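Local coordinates for ATP grasp ligase (Microcystis aeruginosa MRC, PDB 5IG9), which probably uses ATP to join a carboxylate to an acceptor group, as ATP-grasp ligases do, perhaps with an activity like that of ribosomal S6-glutamic acid ligase, at residues 84-87 / 88-91; 150-153 / 154-158; 118-121 / 122-125. All coordinates share one frame; numbering follows the deposited sequence.

Interaction 1 of 3, residues 84-87 / 88-91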
# COMPACT_ATOMS: atom_id res chain seq x y z
N GLY A 84 0.85 11.31 -24.57
CA GLY A 84 2.00 11.88 -25.23
C GLY A 84 2.97 12.54 -24.27
O GLY A 84 3.87 13.29 -24.68
N MET A 85 2.79 12.27 -22.98
CA MET A 85 3.69 12.79 -21.96
C MET A 85 4.91 11.89 -21.84
O MET A 85 4.86 10.69 -22.12
CB MET A 85 2.96 12.87 -20.61
CG MET A 85 3.78 13.52 -19.50
SD MET A 85 2.94 13.50 -17.91
CE MET A 85 1.42 14.35 -18.31
N ASP A 86 6.03 12.50 -21.45
CA ASP A 86 7.26 11.74 -21.23
C ASP A 86 7.02 10.65 -20.19
O ASP A 86 6.41 10.89 -19.15
CB ASP A 86 8.38 12.67 -20.78
CG ASP A 86 9.66 11.93 -20.43
OD1 ASP A 86 9.83 10.78 -20.89
OD2 ASP A 86 10.50 12.50 -19.70
N SER A 87 7.50 9.44 -20.49
CA SER A 87 7.21 8.29 -19.63
C SER A 87 7.85 8.43 -18.26
O SER A 87 7.30 7.93 -17.27
CB SER A 87 7.67 7.00 -20.30
OG SER A 87 9.05 6.77 -20.06
N GLN A 88 9.01 9.09 -18.17
CA GLN A 88 9.62 9.29 -16.86
C GLN A 88 8.83 10.29 -16.02
O GLN A 88 8.61 10.06 -14.83
CB GLN A 88 11.07 9.75 -17.02
CG GLN A 88 12.02 8.66 -17.46
CD GLN A 88 13.35 8.71 -16.72
OE1 GLN A 88 13.45 8.30 -15.57
NE2 GLN A 88 14.37 9.24 -17.38
N PHE A 89 8.38 11.38 -16.64
CA PHE A 89 7.57 12.35 -15.91
C PHE A 89 6.18 11.80 -15.60
O PHE A 89 5.60 12.14 -14.57
CB PHE A 89 7.45 13.65 -16.70
CG PHE A 89 8.73 14.45 -16.78
CD1 PHE A 89 9.82 14.14 -15.98
CD2 PHE A 89 8.84 15.51 -17.66
CE1 PHE A 89 10.99 14.88 -16.06
CE2 PHE A 89 10.00 16.26 -17.74
CZ PHE A 89 11.08 15.93 -16.94
N ARG A 90 5.64 10.96 -16.48
CA ARG A 90 4.30 10.43 -16.28
C ARG A 90 4.26 9.47 -15.09
O ARG A 90 3.34 9.52 -14.28
CB ARG A 90 3.81 9.72 -17.54
CG ARG A 90 2.30 9.59 -17.62
CD ARG A 90 1.89 8.47 -18.57
NE ARG A 90 0.49 8.58 -18.96
CZ ARG A 90 -0.54 8.20 -18.21
NH1 ARG A 90 -0.33 7.69 -17.00
NH2 ARG A 90 -1.78 8.34 -18.66
N GLU A 91 5.25 8.58 -14.99
CA GLU A 91 5.28 7.64 -13.87
C GLU A 91 5.50 8.38 -12.55
O GLU A 91 4.90 8.03 -11.52
CB GLU A 91 6.36 6.59 -14.08
CG GLU A 91 6.12 5.67 -15.27
CD GLU A 91 4.74 5.03 -15.25
OE1 GLU A 91 3.82 5.57 -15.90
OE2 GLU A 91 4.58 3.98 -14.58

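Interaction 2 of 3, residues 150-153 / 154-158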
# COMPACT_ATOMS: atom_id res chain seq x y z
N ALA A 150 10.31 -26.60 -5.01
CA ALA A 150 9.16 -26.53 -4.11
C ALA A 150 7.85 -26.59 -4.89
O ALA A 150 6.87 -27.17 -4.41
CB ALA A 150 9.23 -25.26 -3.26
N VAL A 151 7.82 -26.00 -6.08
CA VAL A 151 6.61 -26.02 -6.89
C VAL A 151 6.34 -27.42 -7.44
O VAL A 151 5.20 -27.88 -7.43
CB VAL A 151 6.72 -24.98 -8.02
CG1 VAL A 151 5.53 -25.08 -8.96
CG2 VAL A 151 6.82 -23.58 -7.43
N LYS A 152 7.38 -28.10 -7.93
CA LYS A 152 7.21 -29.49 -8.36
C LYS A 152 6.70 -30.36 -7.22
O LYS A 152 5.77 -31.15 -7.39
CB LYS A 152 8.54 -30.04 -8.89
CG LYS A 152 9.06 -29.37 -10.15
CD LYS A 152 8.17 -29.64 -11.35
CE LYS A 152 8.02 -31.12 -11.64
NZ LYS A 152 6.78 -31.69 -11.04
N GLN A 153 7.31 -30.21 -6.04
CA GLN A 153 6.86 -30.95 -4.87
C GLN A 153 5.42 -30.61 -4.51
O GLN A 153 4.65 -31.47 -4.07
CB GLN A 153 7.79 -30.65 -3.70
CG GLN A 153 7.99 -31.80 -2.74
CD GLN A 153 9.21 -31.60 -1.87
OE1 GLN A 153 10.34 -31.62 -2.35
NE2 GLN A 153 8.98 -31.40 -0.58
N PHE A 154 5.02 -29.34 -4.71
CA PHE A 154 3.66 -28.92 -4.38
C PHE A 154 2.65 -29.49 -5.37
O PHE A 154 1.58 -29.96 -4.97
CB PHE A 154 3.59 -27.39 -4.36
CG PHE A 154 2.27 -26.85 -3.86
CD1 PHE A 154 2.01 -26.78 -2.50
CD2 PHE A 154 1.31 -26.40 -4.75
CE1 PHE A 154 0.81 -26.28 -2.04
CE2 PHE A 154 0.11 -25.90 -4.29
CZ PHE A 154 -0.14 -25.83 -2.94
N ALA A 155 2.97 -29.46 -6.66
CA ALA A 155 2.04 -30.00 -7.66
C ALA A 155 1.94 -31.51 -7.57
O ALA A 155 0.92 -32.09 -7.96
CB ALA A 155 2.47 -29.58 -9.06
N GLN A 156 2.97 -32.18 -7.05
CA GLN A 156 2.95 -33.63 -6.96
C GLN A 156 2.03 -34.12 -5.85
O GLN A 156 1.29 -35.09 -6.03
CB GLN A 156 4.36 -34.17 -6.76
CG GLN A 156 5.17 -34.31 -8.04
CD GLN A 156 6.60 -34.75 -7.77
OE1 GLN A 156 7.07 -34.71 -6.63
NE2 GLN A 156 7.30 -35.16 -8.82
N GLU A 157 2.05 -33.46 -4.68
CA GLU A 157 1.23 -33.95 -3.58
C GLU A 157 -0.25 -33.69 -3.83
O GLU A 157 -1.10 -34.37 -3.24
CB GLU A 157 1.67 -33.33 -2.26
CG GLU A 157 1.38 -31.85 -2.15
CD GLU A 157 1.86 -31.25 -0.84
OE1 GLU A 157 2.91 -31.68 -0.33
OE2 GLU A 157 1.17 -30.34 -0.31
N PHE A 158 -0.58 -32.73 -4.69
CA PHE A 158 -1.96 -32.46 -5.11
C PHE A 158 -2.18 -32.90 -6.55
O PHE A 158 -2.86 -32.22 -7.32
CB PHE A 158 -2.30 -30.98 -4.94
CG PHE A 158 -2.28 -30.51 -3.51
CD1 PHE A 158 -3.29 -30.87 -2.64
CD2 PHE A 158 -1.27 -29.67 -3.06
CE1 PHE A 158 -3.29 -30.43 -1.34
CE2 PHE A 158 -1.26 -29.23 -1.75
CZ PHE A 158 -2.27 -29.61 -0.89

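Interaction 3 of 3, residues 118-121 / 122-125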
# COMPACT_ATOMS: atom_id res chain seq x y z
N LYS A 118 -6.93 -0.00 6.89
CA LYS A 118 -7.57 -1.31 6.98
C LYS A 118 -7.56 -2.02 5.63
O LYS A 118 -7.31 -3.23 5.57
CB LYS A 118 -9.00 -1.15 7.50
CG LYS A 118 -9.09 -0.34 8.77
CD LYS A 118 -8.17 -0.89 9.85
CE LYS A 118 -8.31 -0.11 11.15
NZ LYS A 118 -7.47 -0.67 12.25
N VAL A 119 -7.85 -1.29 4.55
CA VAL A 119 -7.82 -1.91 3.22
C VAL A 119 -6.41 -2.35 2.87
O VAL A 119 -6.20 -3.44 2.33
CB VAL A 119 -8.40 -0.94 2.17
CG1 VAL A 119 -8.29 -1.53 0.77
CG2 VAL A 119 -9.84 -0.61 2.50
N ASP A 120 -5.42 -1.51 3.19
CA ASP A 120 -4.03 -1.87 2.92
C ASP A 120 -3.61 -3.13 3.67
O ASP A 120 -2.90 -3.98 3.13
CB ASP A 120 -3.11 -0.71 3.28
CG ASP A 120 -3.09 0.37 2.22
OD1 ASP A 120 -3.49 0.07 1.08
OD2 ASP A 120 -2.67 1.51 2.51
N HIS A 121 -4.05 -3.27 4.92
CA HIS A 121 -3.68 -4.42 5.73
C HIS A 121 -4.45 -5.67 5.34
O HIS A 121 -3.95 -6.78 5.52
CB HIS A 121 -3.91 -4.11 7.21
CG HIS A 121 -3.31 -5.13 8.13
ND1 HIS A 121 -4.05 -5.84 9.05
CD2 HIS A 121 -2.03 -5.57 8.26
CE1 HIS A 121 -3.26 -6.66 9.71
NE2 HIS A 121 -2.03 -6.52 9.25
N ALA A 122 -5.67 -5.51 4.83
CA ALA A 122 -6.44 -6.66 4.37
C ALA A 122 -6.06 -7.08 2.96
O ALA A 122 -6.53 -8.13 2.50
CB ALA A 122 -7.93 -6.36 4.44
N ASN A 123 -5.22 -6.31 2.26
CA ASN A 123 -4.85 -6.65 0.89
C ASN A 123 -3.77 -7.72 0.80
O ASN A 123 -3.45 -8.16 -0.31
CB ASN A 123 -4.37 -5.40 0.14
CG ASN A 123 -5.52 -4.57 -0.40
OD1 ASN A 123 -6.63 -5.07 -0.58
ND2 ASN A 123 -5.26 -3.30 -0.68
N HIS A 124 -3.19 -8.13 1.93
CA HIS A 124 -2.19 -9.20 1.94
C HIS A 124 -2.93 -10.53 1.92
O HIS A 124 -3.46 -10.98 2.94
CB HIS A 124 -1.29 -9.08 3.16
CG HIS A 124 -0.54 -7.79 3.23
ND1 HIS A 124 -0.87 -6.78 4.11
CD2 HIS A 124 0.52 -7.33 2.51
CE1 HIS A 124 -0.05 -5.76 3.94
NE2 HIS A 124 0.80 -6.07 2.97
N LYS A 125 -2.97 -11.17 0.75
CA LYS A 125 -3.77 -12.38 0.59
C LYS A 125 -3.21 -13.53 1.41
O LYS A 125 -3.97 -14.41 1.84
CB LYS A 125 -3.88 -12.75 -0.88
CG LYS A 125 -4.65 -11.72 -1.71
CD LYS A 125 -4.62 -12.04 -3.19
CE LYS A 125 -5.39 -11.01 -3.99
NZ LYS A 125 -5.33 -11.27 -5.46

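Interaction 1 of 3, residues 84-87 / 88-91
D86 meets both Q88 and F89 as the N-cap of helix 87-107, the long helix that leads from strand 69-72 to strand 111-113 of a parallel, Rossmann-like sheet. Aspartate suits this place because its short carboxylate can fold back to a backbone N-H of the first turn. With CG anti to the backbone N (chi1 175°), the group runs side by side with the start of the Q88 side chain, and OD1 accepts a weak capping bond from Q88 N at 3.3 Å. The other oxygen, OD2, stands 3.9 Å above the plane of the F89 ring, over its centre. F89 also packs on I173 of the second subunit, and its ring meets an aromatic side chain of another protein's chain edge-to-face. On another side of the turn, M85 and R90 cross at about a right angle: the thioether SD lies 3.7 Å from R90 CA, a flexible apolar contact for a buried methionine. The R90 chain is extended from CG to NE, carrying its guanidinium away from M85 so that NH2 bonds to L79 O. The backbone closes the turn, with E91 N bonded to S87 O at 3.1 Å and R90 N to D86 O at 2.8 Å.

Interaction 2 of 3, residues 150-153 / 154-158
F154 N donates to A150 O at 2.9 Å, the first of four successive i to i+4 bonds in the closing turns of helix 148-157. A155 N follows with V151 O at 2.8 Å, and Q156 N with K152 O at 3.0 Å. The last, E157 N to Q153 O, is weak at 3.3 Å, in keeping with a helix about to end: F158 is the first residue to leave helical angles. Thus the carbonyls of 150 to 153 each receive an N-H one turn further on.

The side chains on the outer face are polar and long. Q156 has CG beside its own backbone N (chi1 -82°), which lays that methylene 3.3 Å from K152 O, while its amide NE2 comes no nearer than 4.2 Å to K152 NZ; the two chains cross obliquely. E157 finds its partner elsewhere, OE2 accepting from Q50 NE2 of the second subunit.

The face turned to the sheet carries apolar side chains, which suit contact with the side chains of the strands. Just past the helix end, F158 sets CD2 4.0 Å above the plane of the F154 ring, offset toward its rim. V151 and F154 pack on F206 of strand 204-208, F154 and A155 on I163 of strand 163-166, and F154 also on L143 of strand 142-145, so the helix rests across three strands of one antiparallel sheet.

Interaction 3 of 3, residues 118-121 / 122-125
N123 reaches back over the last turn of helix 116-122 to V119 and D120, and its side chain can be followed outward from the backbone. CB lies 3.5 Å from V119 O, with D120 O only slightly further off. CG stands anti to its own carbonyl carbon (chi1 -82°), which swings the amide back over the V119 carbonyl, the carbon itself being 3.0 Å from V119 O. At the tip the two amide atoms part. OD1 lies near the same V119 O, but two acceptors cannot bond. ND2 also lies close to it, at an angle too poor for a hydrogen bond, and touches the methyl CG1 of V119 at 3.8 Å. Beyond, the amide plane is turned 57° from the carboxylate of D120, whose OD2 is engaged in a salt bridge with R102.

This is the junction of two helices: 116-122, which follows strand 111-113 of the parallel sheet, gives way to helix 125-134, with H124 at the N-cap position. Small A122 fits the buried bend, where it packs on F273 and P297; its N donates to K118 O at 2.9 Å, and its carbonyl accepts from Q128 NE2. The next backbone donor, N123 N, makes a weak bond to D120 O at 3.4 Å.

H124 adds a side-chain bond across the bend. Its ND1 donates weakly to H121 O at 3.4 Å, the acceptor lying at the ring edge near the plane, while CE1 approaches D120 O obliquely at 3.5 Å. An imidazole suits this because it places a rigid N-H donor near the helix's last carbonyls. H121 packs on Y272 and on A117 of the second subunit, and H124 packs on G103 of that subunit.

How the interactions relate
From the N terminus the chain passes interaction 1, then interaction 3, then interaction 2. The three lie in series; none encloses or crosses another, and each closes no more than a local turn. Interaction 1 starts the long helix 87-107, which links strands 69-72 and 111-113 of the parallel sheet. After that, interaction 3 ends helix 116-122 and leads into helix 125-134, its centre about 10 Å from the centre of the chain. Interaction 2 finishes helix 148-157 on an antiparallel sheet, its centre about 28 Å from that of interaction 3 and about 43 Å from that of interaction 1. They do not touch one another, yet each meets the second subunit.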